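Local coordinates for sensor protein kinase HptS (PDB 6LKI) that acts as the sensor kinase of a two-component system, probably detecting an extracellular signal through this region and relaying it by autophosphorylation, at residues H40-T45 against P67-T72; F120-D125 against L131-D136; K18-F23 against S87-K92. All coordinates share one frame; numbering follows the deposited sequence.

Overall arrangement
The three contacts differ in place and chemistry. Contact 2 is a buried strand-to-strand pairing, held by backbone hydrogen bonds and one from the Asn134 side chain, at one edge of the sheet of strands 120-125, 130-133, 152-157 and 163-169. Contacts 1 and 3 are thinner, partly buried helix-on-sheet meetings at the other four-stranded sheet: contact 1 joins helix 39-55 to outermost strand 69-72 through a valine that meets an isoleucine methyl and a glutamine amide, and contact 3 joins helix 2-31 to outermost strand 84-92 through an isoleucine and a glutamine-histidine hydrogen bond. The centres of contacts 1 and 3 are about 16 Å apart, those of contacts 1 and 2 about 31 Å.

Contact 1 (H40-T45 against P67-T72); sequences HDVTAT and PNQFIT
Val42 meets Ile71 with one methyl group and comes up beside the Gln69 amide with the other, the two close approaches between residues 40-45 and 67-72. CG1 of Val42 comes to 4.2 Å from CD1 of Ile71, an ordinary van der Waals approach in which the two side chains slant across one another. The isoleucine gets there by length: its chain is extended at chi2 (167°), which sends CD1 out from the strand toward the helix and spans a backbone gap of 8.8 Å between CA of Val42 and CA of Ile71. The other methyl, CG2 of Val42, lies 4.2 Å from NE2 of Gln69, whose own hydrogen bond goes to Leu36 O. Gln69 OE1 is bonded to Tyr98 OH, so both ends of the amide are held and its rotation is fixed where the valine meets it. One turn further along the helix, Thr45 OG1 donates back to Asp41 O (2.8 Å), which also takes the helical bond from Thr45 N (2.9 Å). The two donors approach that carbonyl from opposite faces of its plane, which lets one oxygen take both. Thr45 points toward the strand and packs on Leu34, Leu36 and Leu64. Strand 69-72, at the edge of its antiparallel sheet, pairs with strand 59-66 through Ile71 and Leu64, and the turn before it offers Asn68 to an acidic side chain on the chain of another protein.

Contact 2 (F120-D125 against L131-D136); sequences FALIVD and LYANDD
CB of Ile123 lies 3.8 Å from CB of Tyr132 where the two residues face each other as an antiparallel hydrogen-bonded pair, and Ile123 N is bonded to Tyr132 O at 3.1 Å. The carbonyl of Ile123 meets two residues: Leu131 N sits nearly in line with the C=O bond, at a distance from Ile123 O so short (2.5 Å) that its length is doubtful, while Tyr132 N makes a weak bond. Leu131 also sets its CB against CG2 of Ile123 (4.0 Å), the two side chains crossing at about a right angle. On the other face of the sheet Leu122 pairs with Ala133 without hydrogen bonds, and CD2 of Leu122 touches CB of Ala133 at 3.6 Å. Past the strand end a side chain takes over the pairing: Asn134 CG lies between its backbone N and carbonyl carbon (chi1 55°), which folds OD1 back to accept Ala121 N (2.8 Å) in a nearly straight bond of 172°. Next to it the carboxylate of Asp135 leans over one face of the Phe120 ring, near the rim, planes 32° apart. Further out, Asp135 OD2 is held by Arg137 (salt bridge) and Tyr168 OH, and Tyr132 OH by Ala105 O. This is a beta hairpin with a classic bulge, Leu131 and Tyr132 both opposite Ile123; the long N-terminal helix followed by two antiparallel sheets in tandem is consistent with a double PAS-like (dCACHE) sensor domain.

Contact 3 (K18-F23 against S87-K92); sequences KQIQTF and STHQLK
Gln21 and His89 supply the hydrogen bond that crosses from helix to strand. His89 NE2 donates to Gln21 OE1 at 2.9 Å, with an N-H...O angle of 163°. The oxygen lies in the plane of the imidazole, as suits a ring N-H, but the nitrogen stands well above the plane of the amide instead of meeting a lone pair of the carbonyl oxygen. The amide and ring planes are 54° apart. Gln21 reaches the histidine because its chain folds at chi2 (-68°), bringing the amide round from the flank of the helix toward the strand. Its other end has the stronger partner: Gln21 NE2 bonds to Glu17 OE2, one turn earlier in the same helix, so the amide is gripped at both ends and its orientation is set.

Van der Waals contact comes from Ile20, which points at the strand from the neighbouring position. Its CG2 lies 3.7 Å from Ser87 OG and 4.1 Å from His89 CE1, slanting past the imidazole, while its CD1 reaches to 4.1 Å from Ser87 OG. Ile102 of strand 97-106 packs against both Ile20 and Ser87, and Ile24, the next turn of the helix, lies on His89, continuing the apolar layer between helix 2-31 and the sheet.

The backbones stay apart: the local axes come no closer than 10.2 Å and run almost parallel, so side chains alone bridge the gap. With the proton on NE2 of His89 pointing at Gln21, the chemistry implies a hydrogen-bonded chain from imidazole through amide to carboxylate, in which Glu17 may polarise the amide, a polar link beside the packing of Ile20 on Ser87 and His89.

Contact 1 (H40-T45 against P67-T72)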
loop_
_atom_site.group_PDB
_atom_site.type_symbol
_atom_site.label_atom_id
_atom_site.label_comp_id
_atom_site.label_asym_id
_atom_site.label_seq_id
_atom_site.Cartn_x
_atom_site.Cartn_y
_atom_site.Cartn_z
ATOM N N HIS B 40 -7.360 -0.774 26.035
ATOM C CA HIS B 40 -8.335 0.171 26.573
ATOM C C HIS B 40 -8.518 1.361 25.641
ATOM O O HIS B 40 -9.647 1.811 25.413
ATOM C CB HIS B 40 -7.909 0.652 27.961
ATOM C CG HIS B 40 -7.951 -0.409 29.013
ATOM N ND1 HIS B 40 -9.045 -0.607 29.827
ATOM C CD2 HIS B 40 -7.030 -1.327 29.390
ATOM C CE1 HIS B 40 -8.798 -1.604 30.659
ATOM N NE2 HIS B 40 -7.583 -2.059 30.414
ATOM N N ASP B 41 -7.416 1.885 25.095
ATOM C CA ASP B 41 -7.507 3.038 24.206
ATOM C C ASP B 41 -8.075 2.655 22.846
ATOM O O ASP B 41 -8.717 3.482 22.190
ATOM C CB ASP B 41 -6.133 3.687 24.048
ATOM C CG ASP B 41 -5.621 4.287 25.343
ATOM O OD1 ASP B 41 -6.327 4.178 26.369
ATOM O OD2 ASP B 41 -4.516 4.866 25.338
ATOM N N VAL B 42 -7.842 1.418 22.403
ATOM C CA VAL B 42 -8.464 0.939 21.171
ATOM C C VAL B 42 -9.978 0.900 21.330
ATOM O O VAL B 42 -10.727 1.349 20.455
ATOM C CB VAL B 42 -7.902 -0.440 20.786
ATOM C CG1 VAL B 42 -8.696 -1.037 19.634
ATOM C CG2 VAL B 42 -6.431 -0.330 20.425
ATOM N N THR B 43 -10.450 0.358 22.457
ATOM C CA THR B 43 -11.882 0.337 22.731
ATOM C C THR B 43 -12.453 1.750 22.778
ATOM O O THR B 43 -13.535 2.009 22.238
ATOM C CB THR B 43 -12.155 -0.396 24.046
ATOM O OG1 THR B 43 -11.713 -1.754 23.937
ATOM C CG2 THR B 43 -13.642 -0.375 24.375
ATOM N N ALA B 44 -11.734 2.679 23.412
ATOM C CA ALA B 44 -12.209 4.057 23.477
ATOM C C ALA B 44 -12.295 4.676 22.088
ATOM O O ALA B 44 -13.221 5.443 21.798
ATOM C CB ALA B 44 -11.297 4.888 24.381
ATOM N N THR B 45 -11.342 4.347 21.212
ATOM C CA THR B 45 -11.365 4.892 19.859
ATOM C C THR B 45 -12.488 4.276 19.034
ATOM O O THR B 45 -13.181 4.985 18.294
ATOM C CB THR B 45 -10.014 4.668 19.179
ATOM O OG1 THR B 45 -8.975 5.244 19.981
ATOM C CG2 THR B 45 -9.995 5.312 17.802
ATOM N N PRO B 67 0.753 1.295 11.455
ATOM C CA PRO B 67 1.802 0.287 11.236
ATOM C C PRO B 67 1.396 -1.095 11.724
ATOM O O PRO B 67 1.300 -1.335 12.932
ATOM C CB PRO B 67 2.997 0.840 12.030
ATOM C CG PRO B 67 2.421 1.881 12.950
ATOM C CD PRO B 67 1.239 2.445 12.233
ATOM N N ASN B 68 1.142 -2.002 10.777
ATOM C CA ASN B 68 0.747 -3.381 11.067
ATOM C C ASN B 68 -0.521 -3.449 11.916
ATOM O O ASN B 68 -0.677 -4.349 12.745
ATOM C CB ASN B 68 1.886 -4.153 11.743
ATOM C CG ASN B 68 3.074 -4.365 10.820
ATOM O OD1 ASN B 68 2.914 -4.531 9.611
ATOM N ND2 ASN B 68 4.275 -4.355 11.389
ATOM N N GLN B 69 -1.441 -2.507 11.707
ATOM C CA GLN B 69 -2.677 -2.447 12.475
ATOM C C GLN B 69 -3.804 -1.957 11.577
ATOM O O GLN B 69 -3.628 -1.005 10.813
ATOM C CB GLN B 69 -2.528 -1.529 13.693
ATOM C CG GLN B 69 -3.601 -1.711 14.752
ATOM C CD GLN B 69 -3.242 -1.032 16.061
ATOM O OE1 GLN B 69 -2.249 -0.308 16.145
ATOM N NE2 GLN B 69 -4.047 -1.266 17.091
ATOM N N PHE B 70 -4.962 -2.607 11.685
ATOM C CA PHE B 70 -6.107 -2.318 10.826
ATOM C C PHE B 70 -7.379 -2.396 11.659
ATOM O O PHE B 70 -7.727 -3.470 12.158
ATOM C CB PHE B 70 -6.162 -3.303 9.650
ATOM C CG PHE B 70 -7.225 -2.988 8.634
ATOM C CD1 PHE B 70 -7.159 -1.832 7.874
ATOM C CD2 PHE B 70 -8.285 -3.858 8.431
ATOM C CE1 PHE B 70 -8.135 -1.547 6.935
ATOM C CE2 PHE B 70 -9.263 -3.578 7.496
ATOM C CZ PHE B 70 -9.187 -2.420 6.747
ATOM N N ILE B 71 -8.067 -1.265 11.804
ATOM C CA ILE B 71 -9.273 -1.155 12.619
ATOM C C ILE B 71 -10.413 -0.709 11.715
ATOM O O ILE B 71 -10.312 0.329 11.048
ATOM C CB ILE B 71 -9.080 -0.173 13.788
ATOM C CG1 ILE B 71 -8.089 -0.743 14.804
ATOM C CG2 ILE B 71 -10.415 0.154 14.449
ATOM C CD1 ILE B 71 -7.599 0.274 15.816
ATOM N N THR B 72 -11.497 -1.483 11.694
ATOM C CA THR B 72 -12.592 -1.209 10.774
ATOM C C THR B 72 -13.895 -1.752 11.345
ATOM O O THR B 72 -13.902 -2.667 12.172
ATOM C CB THR B 72 -12.320 -1.820 9.391
ATOM O OG1 THR B 72 -13.333 -1.404 8.467
ATOM C CG2 THR B 72 -12.303 -3.343 9.467
#

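Contact 2 (F120-D125 against L131-D136)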
loop_
_atom_site.group_PDB
_atom_site.type_symbol
_atom_site.label_atom_id
_atom_site.label_comp_id
_atom_site.label_asym_id
_atom_site.label_seq_id
_atom_site.Cartn_x
_atom_site.Cartn_y
_atom_site.Cartn_z
ATOM N N PHE B 120 -31.710 6.377 -9.894
ATOM C CA PHE B 120 -30.385 5.900 -9.527
ATOM C C PHE B 120 -29.442 7.077 -9.319
ATOM O O PHE B 120 -29.724 8.209 -9.716
ATOM C CB PHE B 120 -29.844 4.944 -10.595
ATOM C CG PHE B 120 -30.689 3.717 -10.785
ATOM C CD1 PHE B 120 -31.797 3.741 -11.615
ATOM C CD2 PHE B 120 -30.380 2.541 -10.122
ATOM C CE1 PHE B 120 -32.578 2.614 -11.787
ATOM C CE2 PHE B 120 -31.156 1.410 -10.290
ATOM C CZ PHE B 120 -32.256 1.447 -11.124
ATOM N N ALA B 121 -28.307 6.794 -8.681
ATOM C CA ALA B 121 -27.364 7.826 -8.281
ATOM C C ALA B 121 -25.974 7.521 -8.820
ATOM O O ALA B 121 -25.562 6.359 -8.887
ATOM C CB ALA B 121 -27.307 7.964 -6.755
ATOM N N LEU B 122 -25.262 8.581 -9.199
ATOM C CA LEU B 122 -23.873 8.509 -9.625
ATOM C C LEU B 122 -23.107 9.652 -8.977
ATOM O O LEU B 122 -23.666 10.719 -8.715
ATOM C CB LEU B 122 -23.734 8.601 -11.154
ATOM C CG LEU B 122 -23.786 7.326 -11.999
ATOM C CD1 LEU B 122 -24.045 7.674 -13.455
ATOM C CD2 LEU B 122 -22.494 6.543 -11.865
ATOM N N ILE B 123 -21.822 9.424 -8.718
ATOM C CA ILE B 123 -20.925 10.463 -8.224
ATOM C C ILE B 123 -19.686 10.463 -9.106
ATOM O O ILE B 123 -18.991 9.445 -9.203
ATOM C CB ILE B 123 -20.541 10.258 -6.749
ATOM C CG1 ILE B 123 -21.760 10.454 -5.847
ATOM C CG2 ILE B 123 -19.425 11.218 -6.355
ATOM C CD1 ILE B 123 -21.435 10.452 -4.369
ATOM N N VAL B 124 -19.415 11.597 -9.751
ATOM C CA VAL B 124 -18.287 11.718 -10.663
ATOM C C VAL B 124 -17.445 12.923 -10.269
ATOM O O VAL B 124 -17.949 13.906 -9.718
ATOM C CB VAL B 124 -18.737 11.840 -12.137
ATOM C CG1 VAL B 124 -19.484 10.588 -12.573
ATOM C CG2 VAL B 124 -19.589 13.081 -12.333
ATOM N N ASP B 125 -16.151 12.839 -10.561
ATOM C CA ASP B 125 -15.242 13.948 -10.325
ATOM C C ASP B 125 -15.257 14.896 -11.524
ATOM O O ASP B 125 -15.919 14.652 -12.535
ATOM C CB ASP B 125 -13.831 13.431 -10.034
ATOM C CG ASP B 125 -13.296 12.521 -11.129
ATOM O OD1 ASP B 125 -14.021 12.271 -12.113
ATOM O OD2 ASP B 125 -12.145 12.050 -10.999
ATOM N N LEU B 131 -17.204 7.646 -9.286
ATOM C CA LEU B 131 -16.784 7.391 -7.916
ATOM C C LEU B 131 -17.838 6.684 -7.077
ATOM O O LEU B 131 -17.512 6.194 -5.990
ATOM C CB LEU B 131 -16.394 8.704 -7.223
ATOM C CG LEU B 131 -15.340 9.564 -7.919
ATOM C CD1 LEU B 131 -15.104 10.843 -7.136
ATOM C CD2 LEU B 131 -14.043 8.791 -8.094
ATOM N N TYR B 132 -19.083 6.619 -7.543
ATOM C CA TYR B 132 -20.125 5.877 -6.849
ATOM C C TYR B 132 -21.247 5.580 -7.829
ATOM O O TYR B 132 -21.510 6.361 -8.746
ATOM C CB TYR B 132 -20.670 6.642 -5.636
ATOM C CG TYR B 132 -21.778 5.905 -4.915
ATOM C CD1 TYR B 132 -21.490 4.899 -4.002
ATOM C CD2 TYR B 132 -23.114 6.208 -5.157
ATOM C CE1 TYR B 132 -22.499 4.218 -3.347
ATOM C CE2 TYR B 132 -24.128 5.531 -4.507
ATOM C CZ TYR B 132 -23.816 4.538 -3.603
ATOM O OH TYR B 132 -24.823 3.863 -2.952
ATOM N N ALA B 133 -21.907 4.441 -7.619
ATOM C CA ALA B 133 -23.029 4.036 -8.456
ATOM C C ALA B 133 -23.798 2.933 -7.749
ATOM O O ALA B 133 -23.210 1.919 -7.364
ATOM C CB ALA B 133 -22.550 3.554 -9.830
ATOM N N ASN B 134 -25.104 3.135 -7.572
ATOM C CA ASN B 134 -25.997 2.087 -7.099
ATOM C C ASN B 134 -26.708 1.386 -8.250
ATOM O O ASN B 134 -27.731 0.727 -8.038
ATOM C CB ASN B 134 -27.010 2.653 -6.101
ATOM C CG ASN B 134 -27.798 3.826 -6.658
ATOM O OD1 ASN B 134 -27.700 4.156 -7.840
ATOM N ND2 ASN B 134 -28.587 4.462 -5.802
ATOM N N ASP B 135 -26.182 1.523 -9.465
ATOM C CA ASP B 135 -26.725 0.902 -10.664
ATOM C C ASP B 135 -25.633 0.048 -11.292
ATOM O O ASP B 135 -24.506 0.516 -11.481
ATOM C CB ASP B 135 -27.221 1.970 -11.648
ATOM C CG ASP B 135 -27.821 1.385 -12.919
ATOM O OD1 ASP B 135 -27.851 0.147 -13.076
ATOM O OD2 ASP B 135 -28.268 2.182 -13.770
ATOM N N ASP B 136 -25.969 -1.203 -11.613
ATOM C CA ASP B 136 -24.985 -2.113 -12.183
ATOM C C ASP B 136 -24.685 -1.811 -13.645
ATOM O O ASP B 136 -23.662 -2.276 -14.159
ATOM C CB ASP B 136 -25.456 -3.560 -12.034
ATOM C CG ASP B 136 -25.255 -4.094 -10.627
ATOM O OD1 ASP B 136 -24.214 -3.778 -10.011
ATOM O OD2 ASP B 136 -26.138 -4.825 -10.134
#

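Contact 3 (K18-F23 against S87-K92)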
loop_
_atom_site.group_PDB
_atom_site.type_symbol
_atom_site.label_atom_id
_atom_site.label_comp_id
_atom_site.label_asym_id
_atom_site.label_seq_id
_atom_site.Cartn_x
_atom_site.Cartn_y
_atom_site.Cartn_z
ATOM N N LYS B 18 -19.593 17.670 7.086
ATOM C CA LYS B 18 -19.317 18.653 8.131
ATOM C C LYS B 18 -19.168 17.979 9.488
ATOM O O LYS B 18 -18.242 18.286 10.250
ATOM C CB LYS B 18 -20.433 19.703 8.156
ATOM C CG LYS B 18 -20.394 20.715 9.307
ATOM C CD LYS B 18 -21.188 20.247 10.530
ATOM C CE LYS B 18 -20.527 20.713 11.811
ATOM N NZ LYS B 18 -21.004 19.982 13.016
ATOM N N GLN B 19 -20.081 17.059 9.809
ATOM C CA GLN B 19 -20.026 16.377 11.097
ATOM C C GLN B 19 -18.751 15.561 11.242
ATOM O O GLN B 19 -18.210 15.449 12.349
ATOM C CB GLN B 19 -21.257 15.486 11.271
ATOM C CG GLN B 19 -22.570 16.240 11.162
ATOM C CD GLN B 19 -23.478 16.006 12.351
ATOM O OE1 GLN B 19 -23.472 14.929 12.948
ATOM N NE2 GLN B 19 -24.260 17.018 12.706
ATOM N N ILE B 20 -18.252 14.992 10.142
ATOM C CA ILE B 20 -16.987 14.263 10.193
ATOM C C ILE B 20 -15.842 15.215 10.520
ATOM O O ILE B 20 -15.014 14.942 11.397
ATOM C CB ILE B 20 -16.737 13.519 8.869
ATOM C CG1 ILE B 20 -17.774 12.409 8.676
ATOM C CG2 ILE B 20 -15.326 12.954 8.837
ATOM C CD1 ILE B 20 -17.680 11.711 7.334
ATOM N N GLN B 21 -15.787 16.353 9.825
ATOM C CA GLN B 21 -14.698 17.301 10.044
ATOM C C GLN B 21 -14.724 17.862 11.460
ATOM O O GLN B 21 -13.671 18.031 12.088
ATOM C CB GLN B 21 -14.771 18.430 9.016
ATOM C CG GLN B 21 -14.647 17.968 7.570
ATOM C CD GLN B 21 -13.263 17.438 7.233
ATOM O OE1 GLN B 21 -12.311 17.617 7.993
ATOM N NE2 GLN B 21 -13.145 16.786 6.082
ATOM N N THR B 22 -15.919 18.141 11.955
ATOM C CA THR B 22 -16.075 18.635 13.297
ATOM C C THR B 22 -15.636 17.608 14.294
ATOM O O THR B 22 -15.018 17.925 15.243
ATOM C CB THR B 22 -17.523 19.010 13.600
ATOM O OG1 THR B 22 -17.949 20.037 12.747
ATOM C CG2 THR B 22 -17.680 19.473 14.999
ATOM N N PHE B 23 -15.981 16.369 14.050
ATOM C CA PHE B 23 -15.531 15.265 14.868
ATOM C C PHE B 23 -14.009 15.238 14.964
ATOM O O PHE B 23 -13.470 15.134 16.006
ATOM C CB PHE B 23 -16.098 13.948 14.338
ATOM C CG PHE B 23 -15.482 12.720 14.945
ATOM C CD1 PHE B 23 -16.031 12.138 16.029
ATOM C CD2 PHE B 23 -14.368 12.150 14.401
ATOM C CE1 PHE B 23 -15.479 11.018 16.579
ATOM C CE2 PHE B 23 -13.806 11.034 14.930
ATOM C CZ PHE B 23 -14.354 10.474 16.036
ATOM N N SER B 87 -13.929 10.780 3.086
ATOM C CA SER B 87 -12.997 11.631 3.809
ATOM C C SER B 87 -11.723 10.857 4.118
ATOM O O SER B 87 -11.741 9.634 4.279
ATOM C CB SER B 87 -13.613 12.169 5.106
ATOM O OG SER B 87 -13.842 11.126 6.035
ATOM N N THR B 88 -10.617 11.594 4.193
ATOM C CA THR B 88 -9.315 11.049 4.548
ATOM C C THR B 88 -8.662 11.994 5.545
ATOM O O THR B 88 -8.651 13.209 5.332
ATOM C CB THR B 88 -8.419 10.882 3.312
ATOM O OG1 THR B 88 -9.102 10.101 2.324
ATOM C CG2 THR B 88 -7.113 10.196 3.681
ATOM N N HIS B 89 -8.134 11.440 6.636
ATOM C CA HIS B 89 -7.484 12.244 7.660
ATOM C C HIS B 89 -6.216 11.549 8.132
ATOM O O HIS B 89 -6.204 10.333 8.337
ATOM C CB HIS B 89 -8.415 12.496 8.855
ATOM C CG HIS B 89 -9.532 13.449 8.563
ATOM N ND1 HIS B 89 -10.758 13.037 8.087
ATOM C CD2 HIS B 89 -9.607 14.797 8.677
ATOM C CE1 HIS B 89 -11.540 14.088 7.921
ATOM N NE2 HIS B 89 -10.866 15.168 8.272
ATOM N N GLN B 90 -5.150 12.330 8.293
ATOM C CA GLN B 90 -3.905 11.859 8.889
ATOM C C GLN B 90 -3.913 12.287 10.352
ATOM O O GLN B 90 -3.854 13.483 10.655
ATOM C CB GLN B 90 -2.693 12.420 8.146
ATOM C CG GLN B 90 -1.357 11.880 8.632
ATOM C CD GLN B 90 -0.233 12.102 7.633
ATOM O OE1 GLN B 90 -0.474 12.300 6.441
ATOM N NE2 GLN B 90 1.003 12.063 8.116
ATOM N N LEU B 91 -3.997 11.314 11.256
ATOM C CA LEU B 91 -4.234 11.576 12.669
ATOM C C LEU B 91 -3.033 11.152 13.500
ATOM O O LEU B 91 -2.473 10.071 13.296
ATOM C CB LEU B 91 -5.486 10.839 13.159
ATOM C CG LEU B 91 -6.773 11.092 12.372
ATOM C CD1 LEU B 91 -7.890 10.190 12.878
ATOM C CD2 LEU B 91 -7.177 12.555 12.463
ATOM N N LYS B 92 -2.650 12.005 14.447
ATOM C CA LYS B 92 -1.559 11.705 15.367
ATOM C C LYS B 92 -2.145 11.128 16.650
ATOM O O LYS B 92 -2.853 11.823 17.387
ATOM C CB LYS B 92 -0.731 12.954 15.662
ATOM C CG LYS B 92 0.328 12.738 16.736
ATOM C CD LYS B 92 1.000 14.039 17.143
ATOM C CE LYS B 92 2.056 13.800 18.213
ATOM N NZ LYS B 92 1.487 13.139 19.423
#